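Side-chain contacts in FAA hydrolase family protein (Pseudomonas aeruginosa, PDB 6J5Y), which probably hydrolyses fumarylpyruvate to fumarate and pyruvate at a manganese-binding site of the FAH superfamily type: residues 138-143 and 198-203; 68-73 and 112-117; 21-26 and 57-62. All blocks are in the same frame, centred on the assembly; numbering follows the deposited sequence.

Interaction 1. Residues 138-143 and 198-203. With PYR (pyruvic acid), chain B.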
ATOM      1  N   ARG A 138      -3.811   8.962  -8.210  1.00 21.79           N
ATOM      2  CA  ARG A 138      -3.024   7.803  -8.702  1.00 22.31           C
ATOM      3  C   ARG A 138      -1.860   7.564  -7.738  1.00 19.89           C
ATOM      4  O   ARG A 138      -0.754   7.254  -8.196  1.00 18.42           O
ATOM      5  CB  ARG A 138      -2.578   8.084 -10.137  1.00 26.65           C
ATOM      6  CG  ARG A 138      -3.740   8.222 -11.110  1.00 32.19           C
ATOM      7  CD  ARG A 138      -3.268   8.289 -12.549  1.00 36.82           C
ATOM      8  NE  ARG A 138      -4.385   7.967 -13.419  1.00 44.10           N
ATOM      9  CZ  ARG A 138      -4.434   6.956 -14.290  1.00 46.47           C
ATOM     10  NH1 ARG A 138      -5.527   6.782 -15.019  1.00 48.63           N
ATOM     11  NH2 ARG A 138      -3.401   6.145 -14.461  1.00 46.37           N
ATOM     12  N   SER A 139      -2.131   7.641  -6.442  1.00 17.74           N
ATOM     13  CA  SER A 139      -1.111   7.573  -5.366  1.00 17.91           C
ATOM     14  C   SER A 139      -0.919   6.135  -4.890  1.00 17.45           C
ATOM     15  O   SER A 139      -0.046   5.943  -4.013  1.00 18.69           O
ATOM     16  CB  SER A 139      -1.456   8.477  -4.213  1.00 17.78           C
ATOM     17  OG  SER A 139      -2.656   8.090  -3.574  1.00 17.71           O
ATOM     18  N   ALA A 140      -1.639   5.157  -5.454  1.00 16.67           N
ATOM     19  CA  ALA A 140      -1.562   3.747  -4.998  1.00 17.26           C
ATOM     20  C   ALA A 140      -1.552   2.769  -6.158  1.00 18.27           C
ATOM     21  O   ALA A 140      -2.510   2.024  -6.337  1.00 17.82           O
ATOM     22  CB  ALA A 140      -2.680   3.417  -4.037  1.00 16.72           C
ATOM     23  N   PRO A 141      -0.428   2.669  -6.904  1.00 19.60           N
ATOM     24  CA  PRO A 141      -0.235   1.554  -7.828  1.00 20.15           C
ATOM     25  C   PRO A 141      -0.233   0.205  -7.093  1.00 19.72           C
ATOM     26  O   PRO A 141       0.295   0.096  -5.996  1.00 18.98           O
ATOM     27  CB  PRO A 141       1.130   1.875  -8.460  1.00 19.83           C
ATOM     28  CG  PRO A 141       1.254   3.388  -8.308  1.00 18.85           C
ATOM     29  CD  PRO A 141       0.712   3.606  -6.910  1.00 18.58           C
ATOM     30  N   ILE A 142      -0.784  -0.819  -7.727  1.00 19.08           N
ATOM     31  CA  ILE A 142      -0.887  -2.171  -7.115  1.00 19.71           C
ATOM     32  C   ILE A 142      -0.871  -3.239  -8.212  1.00 20.68           C
ATOM     33  O   ILE A 142      -1.423  -2.979  -9.292  1.00 20.47           O
ATOM     34  CB  ILE A 142      -2.161  -2.241  -6.253  1.00 21.26           C
ATOM     35  CG1 ILE A 142      -2.199  -3.509  -5.411  1.00 22.62           C
ATOM     36  CG2 ILE A 142      -3.411  -2.106  -7.119  1.00 22.32           C
ATOM     37  CD1 ILE A 142      -3.346  -3.529  -4.427  1.00 24.90           C
ATOM     38  N   GLY A 143      -0.263  -4.394  -7.918  1.00 18.40           N
ATOM     39  CA  GLY A 143      -0.202  -5.539  -8.833  1.00 20.98           C
ATOM     40  C   GLY A 143      -1.473  -6.376  -8.761  1.00 20.62           C
ATOM     41  O   GLY A 143      -2.381  -6.072  -7.983  1.00 21.18           O
ATOM     42  N   LEU A 198      -8.825  -2.503   1.389  1.00 20.13           N
ATOM     43  CA  LEU A 198      -7.395  -2.874   1.223  1.00 19.23           C
ATOM     44  C   LEU A 198      -6.644  -2.306   2.411  1.00 19.15           C
ATOM     45  O   LEU A 198      -7.075  -1.232   2.935  1.00 18.78           O
ATOM     46  CB  LEU A 198      -6.801  -2.308  -0.069  1.00 19.80           C
ATOM     47  CG  LEU A 198      -7.556  -2.607  -1.359  1.00 20.44           C
ATOM     48  CD1 LEU A 198      -6.788  -2.046  -2.553  1.00 19.86           C
ATOM     49  CD2 LEU A 198      -7.747  -4.116  -1.521  1.00 21.02           C
ATOM     50  N   VAL A 199      -5.616  -3.026   2.849  1.00 20.12           N
ATOM     51  CA  VAL A 199      -4.670  -2.504   3.873  1.00 20.27           C
ATOM     52  C   VAL A 199      -3.268  -2.548   3.272  1.00 21.42           C
ATOM     53  O   VAL A 199      -2.774  -3.641   3.023  1.00 21.37           O
ATOM     54  CB  VAL A 199      -4.731  -3.288   5.191  1.00 19.84           C
ATOM     55  CG1 VAL A 199      -3.849  -2.641   6.268  1.00 18.88           C
ATOM     56  CG2 VAL A 199      -6.158  -3.473   5.655  1.00 20.26           C
ATOM     57  N   PHE A 200      -2.686  -1.369   3.048  1.00 20.68           N
ATOM     58  CA  PHE A 200      -1.250  -1.142   2.790  1.00 19.87           C
ATOM     59  C   PHE A 200      -0.555  -1.218   4.161  1.00 19.94           C
ATOM     60  O   PHE A 200      -0.856  -0.401   5.023  1.00 17.23           O
ATOM     61  CB  PHE A 200      -1.066   0.203   2.077  1.00 20.74           C
ATOM     62  CG  PHE A 200      -1.356   0.207   0.596  1.00 22.51           C
ATOM     63  CD1 PHE A 200      -2.621  -0.108   0.117  1.00 22.66           C
ATOM     64  CD2 PHE A 200      -0.374   0.561  -0.322  1.00 24.13           C
ATOM     65  CE1 PHE A 200      -2.886  -0.101  -1.247  1.00 23.18           C
ATOM     66  CE2 PHE A 200      -0.648   0.585  -1.684  1.00 23.34           C
ATOM     67  CZ  PHE A 200      -1.901   0.262  -2.144  1.00 22.45           C
ATOM     68  N   THR A 201       0.289  -2.215   4.378  1.00 18.10           N
ATOM     69  CA  THR A 201       0.802  -2.576   5.718  1.00 18.13           C
ATOM     70  C   THR A 201       2.040  -1.761   6.105  1.00 20.39           C
ATOM     71  O   THR A 201       2.561  -2.010   7.220  1.00 21.67           O
ATOM     72  CB  THR A 201       1.095  -4.072   5.760  1.00 19.20           C
ATOM     73  OG1 THR A 201       2.007  -4.400   4.711  1.00 19.84           O
ATOM     74  CG2 THR A 201      -0.186  -4.870   5.622  1.00 19.58           C
ATOM     75  N   GLY A 202       2.513  -0.859   5.250  1.00 20.01           N
ATOM     76  CA  GLY A 202       3.652   0.032   5.559  1.00 20.17           C
ATOM     77  C   GLY A 202       4.893  -0.336   4.768  1.00 22.34           C
ATOM     78  O   GLY A 202       4.933  -1.429   4.143  1.00 22.19           O
ATOM     79  N   THR A 203       5.911   0.514   4.820  1.00 22.22           N
ATOM     80  CA  THR A 203       7.109   0.380   3.960  1.00 23.94           C
ATOM     81  C   THR A 203       8.375   0.195   4.798  1.00 25.31           C
ATOM     82  O   THR A 203       8.561   0.832   5.837  1.00 25.98           O
ATOM     83  CB  THR A 203       7.196   1.557   2.991  1.00 22.90           C
ATOM     84  OG1 THR A 203       8.056   1.146   1.927  1.00 24.15           O
ATOM     85  CG2 THR A 203       7.657   2.845   3.651  1.00 23.86           C
TER
HETATM   86  C   PYR B 301       4.802   4.298   5.941  1.00 21.96           C
HETATM   87  O   PYR B 301       4.565   3.395   5.113  1.00 21.90           O
HETATM   88  OXT PYR B 301       5.587   4.129   6.904  1.00 23.13           O
HETATM   89  CA  PYR B 301       4.140   5.418   5.789  1.00 21.70           C
HETATM   90  O3  PYR B 301       3.304   5.471   4.878  1.00 20.75           O
HETATM   91  CB  PYR B 301       4.288   6.636   6.653  1.00 20.09           C
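The side chain of F200 leaves its strand with CG beside the backbone N and anti to the carbonyl carbon (chi1 -79°), which swings the ring toward A140, while I142 is extended along chi1 and chi2 (-170° and 173°) so that its CD1 reaches out toward L198. The far ring atom of F200, CZ, lies 3.8 Å from A140 CB; the methyl approaches the ring obliquely. Near the ring plane, at the edge, sits the carbonyl oxygen of P141, with P141 O 4.4 Å from F200 CZ. Two residues along each strand, in opposite chain senses, I142 and L198 reach toward each other tip to tip, and I142 CD1 stands 4.2 Å from L198 CD1. No hydrogen bond links the two segments; the strand axes, 10.9 Å apart at closest, run almost at right angles. Strands 140-147 and 198-200 belong to one mixed, curled sheet of the FAH fold, and these buried side chains pack against one another across its curve, with V59 against A140 and I142 and V86 against F200. Beyond F200 the chain leaves the strand and enters the pyruvate pocket. There T203 N gives a weak hydrogen bond of 3.2 Å to O of the pyruvate, and the methyl carbon T203 CG2 lies 3.5 Å from the same oxygen. T203 OG1 is turned from the ligand and is hydrogen-bonded to I83 O and Q169 NE2. The preceding G202, whose backbone angles call for glycine, is held through its N by E84 OE1, a side chain that also binds the manganese.

Interaction 2. Residues 68-73 and 112-117. With MN (manganese (II) ion), chain C.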
ATOM      1  N   LEU A  68       3.285   0.673 -15.552  1.00 22.65           N
ATOM      2  CA  LEU A  68       2.393   1.834 -15.382  1.00 23.57           C
ATOM      3  C   LEU A  68       3.191   3.090 -15.695  1.00 22.93           C
ATOM      4  O   LEU A  68       4.280   3.285 -15.091  1.00 25.65           O
ATOM      5  CB  LEU A  68       1.842   1.887 -13.958  1.00 23.63           C
ATOM      6  CG  LEU A  68       0.951   3.090 -13.668  1.00 24.53           C
ATOM      7  CD1 LEU A  68      -0.313   3.037 -14.527  1.00 24.67           C
ATOM      8  CD2 LEU A  68       0.603   3.146 -12.176  1.00 24.31           C
ATOM      9  N   GLU A  69       2.633   3.921 -16.560  1.00 22.32           N
ATOM     10  CA  GLU A  69       3.209   5.238 -16.923  1.00 26.41           C
ATOM     11  C   GLU A  69       2.571   6.226 -15.966  1.00 26.36           C
ATOM     12  O   GLU A  69       1.404   6.557 -16.182  1.00 28.07           O
ATOM     13  CB  GLU A  69       2.942   5.583 -18.389  1.00 26.33           C
ATOM     14  CG  GLU A  69       3.449   4.535 -19.368  1.00 29.62           C
ATOM     15  CD  GLU A  69       4.956   4.339 -19.454  1.00 36.99           C
ATOM     16  OE1 GLU A  69       5.727   5.295 -19.152  1.00 37.62           O
ATOM     17  OE2 GLU A  69       5.369   3.200 -19.805  1.00 43.98           O
ATOM     18  N   LEU A  70       3.309   6.628 -14.933  1.00 25.76           N
ATOM     19  CA  LEU A  70       2.771   7.396 -13.789  1.00 24.22           C
ATOM     20  C   LEU A  70       3.259   8.842 -13.850  1.00 24.94           C
ATOM     21  O   LEU A  70       4.461   9.073 -13.651  1.00 24.60           O
ATOM     22  CB  LEU A  70       3.220   6.719 -12.495  1.00 24.84           C
ATOM     23  CG  LEU A  70       2.548   7.240 -11.224  1.00 26.15           C
ATOM     24  CD1 LEU A  70       1.043   7.349 -11.409  1.00 27.06           C
ATOM     25  CD2 LEU A  70       2.865   6.366 -10.030  1.00 25.32           C
ATOM     26  N   ALA A  71       2.335   9.785 -14.059  1.00 25.38           N
ATOM     27  CA  ALA A  71       2.625  11.220 -14.247  1.00 23.71           C
ATOM     28  C   ALA A  71       3.160  11.774 -12.933  1.00 22.91           C
ATOM     29  O   ALA A  71       2.563  11.526 -11.882  1.00 24.88           O
ATOM     30  CB  ALA A  71       1.391  11.966 -14.742  1.00 24.71           C
ATOM     31  N   TYR A  72       4.291  12.463 -12.967  1.00 22.63           N
ATOM     32  CA  TYR A  72       4.819  13.135 -11.760  1.00 22.74           C
ATOM     33  C   TYR A  72       3.702  14.021 -11.213  1.00 23.68           C
ATOM     34  O   TYR A  72       3.048  14.720 -11.972  1.00 25.25           O
ATOM     35  CB  TYR A  72       6.080  13.921 -12.114  1.00 22.69           C
ATOM     36  CG  TYR A  72       6.854  14.406 -10.920  1.00 22.54           C
ATOM     37  CD1 TYR A  72       7.834  13.615 -10.349  1.00 23.76           C
ATOM     38  CD2 TYR A  72       6.627  15.654 -10.372  1.00 24.30           C
ATOM     39  CE1 TYR A  72       8.601  14.071  -9.284  1.00 22.62           C
ATOM     40  CE2 TYR A  72       7.371  16.120  -9.300  1.00 22.89           C
ATOM     41  CZ  TYR A  72       8.340  15.308  -8.731  1.00 23.24           C
ATOM     42  OH  TYR A  72       9.074  15.712  -7.638  1.00 25.05           O
ATOM     43  N   PRO A  73       3.383  13.992  -9.906  1.00 26.62           N
ATOM     44  CA  PRO A  73       2.232  14.741  -9.403  1.00 27.47           C
ATOM     45  C   PRO A  73       2.450  16.260  -9.275  1.00 29.60           C
ATOM     46  O   PRO A  73       3.589  16.722  -9.345  1.00 29.10           O
ATOM     47  CB  PRO A  73       1.971  14.111  -8.030  1.00 27.89           C
ATOM     48  CG  PRO A  73       3.301  13.519  -7.623  1.00 27.21           C
ATOM     49  CD  PRO A  73       4.026  13.151  -8.888  1.00 26.48           C
ATOM     50  N   LEU A 112       2.487   0.211  -4.011  1.00 21.51           N
ATOM     51  CA  LEU A 112       3.323   1.411  -3.808  1.00 23.22           C
ATOM     52  C   LEU A 112       2.467   2.495  -3.146  1.00 22.71           C
ATOM     53  O   LEU A 112       1.417   2.888  -3.704  1.00 19.54           O
ATOM     54  CB  LEU A 112       3.853   1.894  -5.156  1.00 24.21           C
ATOM     55  CG  LEU A 112       5.094   1.191  -5.688  1.00 25.58           C
ATOM     56  CD1 LEU A 112       5.270   1.489  -7.166  1.00 25.71           C
ATOM     57  CD2 LEU A 112       6.327   1.633  -4.899  1.00 26.86           C
ATOM     58  N   ASP A 113       2.923   2.968  -1.996  1.00 21.96           N
ATOM     59  CA  ASP A 113       2.303   4.110  -1.305  1.00 22.24           C
ATOM     60  C   ASP A 113       3.045   5.350  -1.796  1.00 23.41           C
ATOM     61  O   ASP A 113       3.945   5.854  -1.068  1.00 25.83           O
ATOM     62  CB  ASP A 113       2.300   3.864   0.205  1.00 23.20           C
ATOM     63  CG  ASP A 113       1.808   5.065   0.985  1.00 23.88           C
ATOM     64  OD1 ASP A 113       1.194   5.963   0.348  1.00 23.48           O
ATOM     65  OD2 ASP A 113       2.051   5.110   2.214  1.00 23.23           O
ATOM     66  N   MET A 114       2.685   5.834  -2.985  1.00 21.33           N
ATOM     67  CA  MET A 114       3.393   6.984  -3.603  1.00 22.33           C
ATOM     68  C   MET A 114       3.039   8.234  -2.772  1.00 22.66           C
ATOM     69  O   MET A 114       1.941   8.296  -2.177  1.00 21.02           O
ATOM     70  CB  MET A 114       3.047   7.141  -5.088  1.00 23.47           C
ATOM     71  CG  MET A 114       3.409   5.904  -5.921  1.00 24.54           C
ATOM     72  SD  MET A 114       5.174   5.466  -5.803  1.00 25.40           S
ATOM     73  CE  MET A 114       5.946   7.002  -6.317  1.00 26.02           C
ATOM     74  N   THR A 115       4.004   9.116  -2.554  1.00 20.59           N
ATOM     75  CA  THR A 115       3.925  10.110  -1.452  1.00 21.32           C
ATOM     76  C   THR A 115       4.473  11.454  -1.938  1.00 19.30           C
ATOM     77  O   THR A 115       5.560  11.439  -2.484  1.00 17.24           O
ATOM     78  CB  THR A 115       4.704   9.612  -0.224  1.00 22.68           C
ATOM     79  OG1 THR A 115       4.095   8.399   0.230  1.00 24.84           O
ATOM     80  CG2 THR A 115       4.721  10.607   0.912  1.00 23.05           C
ATOM     81  N   ARG A 116       3.734  12.567  -1.782  1.00 19.79           N
ATOM     82  CA  ARG A 116       4.317  13.923  -1.952  1.00 20.02           C
ATOM     83  C   ARG A 116       4.988  14.224  -0.621  1.00 21.88           C
ATOM     84  O   ARG A 116       4.299  14.730   0.248  1.00 21.77           O
ATOM     85  CB  ARG A 116       3.255  14.935  -2.388  1.00 19.83           C
ATOM     86  CG  ARG A 116       2.612  14.545  -3.714  1.00 20.66           C
ATOM     87  CD  ARG A 116       1.756  15.609  -4.340  1.00 20.62           C
ATOM     88  NE  ARG A 116       0.467  15.773  -3.691  1.00 20.69           N
ATOM     89  CZ  ARG A 116      -0.575  16.372  -4.248  1.00 21.40           C
ATOM     90  NH1 ARG A 116      -1.707  16.473  -3.576  1.00 23.93           N
ATOM     91  NH2 ARG A 116      -0.484  16.854  -5.479  1.00 21.39           N
ATOM     92  N   ARG A 117       6.233  13.786  -0.442  1.00 22.90           N
ATOM     93  CA  ARG A 117       6.922  13.781   0.892  1.00 24.24           C
ATOM     94  C   ARG A 117       7.028  15.205   1.478  1.00 22.94           C
ATOM     95  O   ARG A 117       6.824  15.351   2.719  1.00 24.44           O
ATOM     96  CB  ARG A 117       8.293  13.108   0.772  1.00 21.85           C
ATOM     97  CG  ARG A 117       9.072  13.006   2.076  1.00 23.01           C
ATOM     98  CD  ARG A 117       8.506  11.981   3.038  1.00 23.03           C
ATOM     99  NE  ARG A 117       8.662  10.656   2.461  1.00 24.32           N
ATOM    100  CZ  ARG A 117       7.967   9.564   2.782  1.00 25.11           C
ATOM    101  NH1 ARG A 117       6.993   9.596   3.683  1.00 25.00           N
ATOM    102  NH2 ARG A 117       8.236   8.431   2.163  1.00 24.42           N
TER
HETATM  103 MN    MN C 302       3.355   3.831   3.405  1.00 24.79          MN
HETATM  104  O   HOH W   1       1.605   2.948   4.324  1.00 17.92           O
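From L70 to P73 the chain runs in nearly the same direction as M114 to R116, and the CA atoms come nearest at P73 and R116, 7.8 Å apart. Two pairs make the contact, each sliding past its partner in opposite directions. L70 CD2 lies 4.2 Å from M114 CG, where the methionine chain bends at chi2 and chi3 (-57° and -56°). P73 rests alongside the aliphatic part of R116, its CB 4.0 Å from R116 CD, and the guanidinium is carried onward to I132 O and S74 O. P141 and Y79 pack against both L70 and M114. On the other side of segment 112-117 is the metal site: D113 OD2 binds the manganese at 2.2 Å, joined by E82, E84 and a water, and two oxygens of the bound pyruvate complete the site; D113 OD1 meets K54. T115 OG1 donates a hydrogen bond to D113 O (2.9 Å) from above the carbonyl plane, and is itself met by K134, which also bonds D113 OD2. With no hydrogen bond across the two segments, the contact rests on apolar packing, buried at L70 and M114 and partly exposed at P73 and R116; the charged end of R116 finds its partners outside it, while D113 serves the metal.

Interaction 3. Residues 21-26 and 57-62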
ATOM      1  N   PHE A  21     -11.427  -7.819  -8.232  1.00 25.44           N
ATOM      2  CA  PHE A  21     -11.699  -7.566  -6.796  1.00 25.15           C
ATOM      3  C   PHE A  21     -12.040  -6.089  -6.639  1.00 25.94           C
ATOM      4  O   PHE A  21     -11.154  -5.242  -6.780  1.00 24.17           O
ATOM      5  CB  PHE A  21     -10.472  -7.946  -5.971  1.00 26.16           C
ATOM      6  CG  PHE A  21     -10.666  -7.827  -4.482  1.00 25.86           C
ATOM      7  CD1 PHE A  21     -10.469  -6.609  -3.835  1.00 26.87           C
ATOM      8  CD2 PHE A  21     -11.034  -8.926  -3.733  1.00 25.47           C
ATOM      9  CE1 PHE A  21     -10.650  -6.500  -2.462  1.00 25.99           C
ATOM     10  CE2 PHE A  21     -11.209  -8.814  -2.363  1.00 25.07           C
ATOM     11  CZ  PHE A  21     -11.008  -7.611  -1.732  1.00 25.55           C
ATOM     12  N   PRO A  22     -13.321  -5.725  -6.444  1.00 23.69           N
ATOM     13  CA  PRO A  22     -13.745  -4.323  -6.340  1.00 24.75           C
ATOM     14  C   PRO A  22     -13.281  -3.679  -5.031  1.00 26.62           C
ATOM     15  O   PRO A  22     -13.587  -4.190  -4.008  1.00 29.28           O
ATOM     16  CB  PRO A  22     -15.269  -4.384  -6.367  1.00 24.16           C
ATOM     17  CG  PRO A  22     -15.576  -5.733  -5.826  1.00 25.44           C
ATOM     18  CD  PRO A  22     -14.441  -6.624  -6.280  1.00 24.38           C
ATOM     19  N   VAL A  23     -12.590  -2.554  -5.134  1.00 26.36           N
ATOM     20  CA  VAL A  23     -12.006  -1.860  -3.954  1.00 22.60           C
ATOM     21  C   VAL A  23     -13.029  -0.985  -3.237  1.00 22.17           C
ATOM     22  O   VAL A  23     -13.717  -0.248  -3.896  1.00 21.71           O
ATOM     23  CB  VAL A  23     -10.799  -1.021  -4.378  1.00 21.34           C
ATOM     24  CG1 VAL A  23     -10.183  -0.275  -3.212  1.00 20.93           C
ATOM     25  CG2 VAL A  23      -9.775  -1.904  -5.053  1.00 21.52           C
ATOM     26  N   ARG A  24     -13.053  -1.075  -1.915  1.00 20.94           N
ATOM     27  CA  ARG A  24     -13.954  -0.262  -1.086  1.00 19.92           C
ATOM     28  C   ARG A  24     -13.186   0.879  -0.409  1.00 20.84           C
ATOM     29  O   ARG A  24     -13.225   1.934  -0.937  1.00 22.92           O
ATOM     30  CB  ARG A  24     -14.699  -1.135  -0.087  1.00 20.84           C
ATOM     31  CG  ARG A  24     -15.734  -0.385   0.728  1.00 20.68           C
ATOM     32  CD  ARG A  24     -16.398  -1.318   1.705  1.00 20.94           C
ATOM     33  NE  ARG A  24     -17.180  -0.619   2.685  1.00 22.24           N
ATOM     34  CZ  ARG A  24     -16.745  -0.115   3.816  1.00 24.12           C
ATOM     35  NH1 ARG A  24     -17.595   0.502   4.607  1.00 25.49           N
ATOM     36  NH2 ARG A  24     -15.475  -0.197   4.148  1.00 25.29           N
ATOM     37  N   ARG A  25     -12.522   0.638   0.710  1.00 19.28           N
ATOM     38  CA  ARG A  25     -11.727   1.709   1.363  1.00 19.52           C
ATOM     39  C   ARG A  25     -10.249   1.326   1.265  1.00 19.48           C
ATOM     40  O   ARG A  25      -9.956   0.159   1.165  1.00 19.44           O
ATOM     41  CB  ARG A  25     -12.061   1.898   2.838  1.00 20.79           C
ATOM     42  CG  ARG A  25     -13.419   2.520   3.105  1.00 22.03           C
ATOM     43  CD  ARG A  25     -13.557   2.992   4.528  1.00 23.92           C
ATOM     44  NE  ARG A  25     -14.890   3.445   4.815  1.00 22.98           N
ATOM     45  CZ  ARG A  25     -15.374   3.641   6.027  1.00 25.86           C
ATOM     46  NH1 ARG A  25     -14.627   3.441   7.092  1.00 26.74           N
ATOM     47  NH2 ARG A  25     -16.615   4.036   6.167  1.00 26.33           N
ATOM     48  N   VAL A  26      -9.360   2.301   1.400  1.00 19.23           N
ATOM     49  CA  VAL A  26      -7.912   1.995   1.329  1.00 19.45           C
ATOM     50  C   VAL A  26      -7.263   2.502   2.608  1.00 20.08           C
ATOM     51  O   VAL A  26      -7.255   3.682   2.835  1.00 19.17           O
ATOM     52  CB  VAL A  26      -7.245   2.510   0.049  1.00 18.31           C
ATOM     53  CG1 VAL A  26      -5.786   2.126   0.011  1.00 19.60           C
ATOM     54  CG2 VAL A  26      -7.972   1.983  -1.169  1.00 18.25           C
ATOM     55  N   ASP A  57     -10.116   5.351  -5.634  1.00 22.31           N
ATOM     56  CA  ASP A  57      -9.796   5.749  -7.034  1.00 22.52           C
ATOM     57  C   ASP A  57      -8.378   6.309  -7.158  1.00 21.79           C
ATOM     58  O   ASP A  57      -8.008   6.663  -8.278  1.00 25.60           O
ATOM     59  CB  ASP A  57     -10.856   6.648  -7.671  1.00 24.54           C
ATOM     60  CG  ASP A  57     -11.165   7.985  -7.033  1.00 22.25           C
ATOM     61  OD1 ASP A  57     -10.345   8.499  -6.250  1.00 22.50           O
ATOM     62  OD2 ASP A  57     -12.221   8.514  -7.368  1.00 23.68           O
ATOM     63  N   ALA A  58      -7.601   6.341  -6.081  1.00 20.30           N
ATOM     64  CA  ALA A  58      -6.136   6.524  -6.105  1.00 19.70           C
ATOM     65  C   ALA A  58      -5.459   5.189  -6.435  1.00 20.75           C
ATOM     66  O   ALA A  58      -4.282   5.208  -6.845  1.00 17.26           O
ATOM     67  CB  ALA A  58      -5.685   7.068  -4.773  1.00 20.15           C
ATOM     68  N   VAL A  59      -6.184   4.054  -6.310  1.00 22.32           N
ATOM     69  CA  VAL A  59      -5.617   2.700  -6.593  1.00 22.19           C
ATOM     70  C   VAL A  59      -5.549   2.488  -8.112  1.00 24.72           C
ATOM     71  O   VAL A  59      -6.603   2.687  -8.813  1.00 21.21           O
ATOM     72  CB  VAL A  59      -6.418   1.584  -5.886  1.00 23.04           C
ATOM     73  CG1 VAL A  59      -5.927   0.194  -6.274  1.00 22.59           C
ATOM     74  CG2 VAL A  59      -6.356   1.749  -4.377  1.00 21.42           C
ATOM     75  N   VAL A  60      -4.369   2.141  -8.634  1.00 24.65           N
ATOM     76  CA  VAL A  60      -4.223   1.898 -10.099  1.00 24.96           C
ATOM     77  C   VAL A  60      -3.620   0.515 -10.329  1.00 22.76           C
ATOM     78  O   VAL A  60      -2.428   0.270 -10.152  1.00 22.95           O
ATOM     79  CB  VAL A  60      -3.551   3.070 -10.847  1.00 28.72           C
ATOM     80  CG1 VAL A  60      -2.514   3.800 -10.027  1.00 33.27           C
ATOM     81  CG2 VAL A  60      -3.022   2.684 -12.218  1.00 26.78           C
ATOM     82  N   PRO A  61      -4.493  -0.448 -10.707  1.00 24.06           N
ATOM     83  CA  PRO A  61      -4.094  -1.823 -11.019  1.00 23.92           C
ATOM     84  C   PRO A  61      -3.062  -1.862 -12.150  1.00 25.38           C
ATOM     85  O   PRO A  61      -3.241  -1.164 -13.130  1.00 22.21           O
ATOM     86  CB  PRO A  61      -5.401  -2.481 -11.519  1.00 24.28           C
ATOM     87  CG  PRO A  61      -6.481  -1.676 -10.841  1.00 24.91           C
ATOM     88  CD  PRO A  61      -5.954  -0.256 -10.840  1.00 24.46           C
ATOM     89  N   VAL A  62      -1.989  -2.629 -11.963  1.00 23.91           N
ATOM     90  CA  VAL A  62      -0.913  -2.809 -12.975  1.00 24.02           C
ATOM     91  C   VAL A  62      -0.856  -4.309 -13.297  1.00 25.59           C
ATOM     92  O   VAL A  62      -0.619  -5.091 -12.359  1.00 22.78           O
ATOM     93  CB  VAL A  62       0.435  -2.291 -12.448  1.00 25.12           C
ATOM     94  CG1 VAL A  62       1.509  -2.389 -13.518  1.00 25.42           C
ATOM     95  CG2 VAL A  62       0.342  -0.858 -11.892  1.00 23.51           C
TER
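V59 overlaps V26 through one methyl of each: V59 CG2 comes within 3.6 Å of V26 CG2, snug for two methyl carbons, and the two side chains cross obliquely. In both residues CG2 lies beside the backbone N and CG1 anti to it (chi1 175° in V59), so it is the same branch on each side that carries the touch. V23 adds a looser contact to the same methyl, its CG1 4.5 Å from V59 CG2. V59 CG2 therefore lies near two valines that the chain places three positions apart, V23 in the loop after strand 20-22 and V26 at the start of strand 26-30. L12, from the hairpin partner strand 11-13, packs on V23 and V59 as well, and A140 and I142 cover V59 from strand 140-147. All three valines are buried and no hydrogen bond joins the segments; the intervening R24 and R25 are held by D197. V26 itself pairs through its backbone with K54 and packs on F200, its side chain being about 10 Å from the manganese. Strand 26-30 pairs with 198-200, whereas 59-61 pairs with 140-147, so V26 and V59 bridge two strand pairs of the curled mixed sheet of the FAH fold, and V23, following the small hairpin of strands 11-13 and 20-22, packs onto V59.

In the fold
Followed from the N terminus, the three contacts come in series, none nesting in or crossing another. Interaction 3 closes first, bringing 57-62 back to 21-26 around a loop of 30 residues that includes helix 34-39 and strand 50-54. Interaction 2 follows, its strand 67-71 coming soon after 59-61, and its loop takes in strand 79-89. Interaction 1 closes last, over 54 residues. Strand 140-147 is the common neighbour: it pairs with 59-61, where I142 O meets V62 N, and with 105-116, where S139 O meets M114 N. L198 N bonds R25 O, tying interactions 1 and 3, and L68 packs on V60 and V62, joining the five-stranded sheet to the curled one.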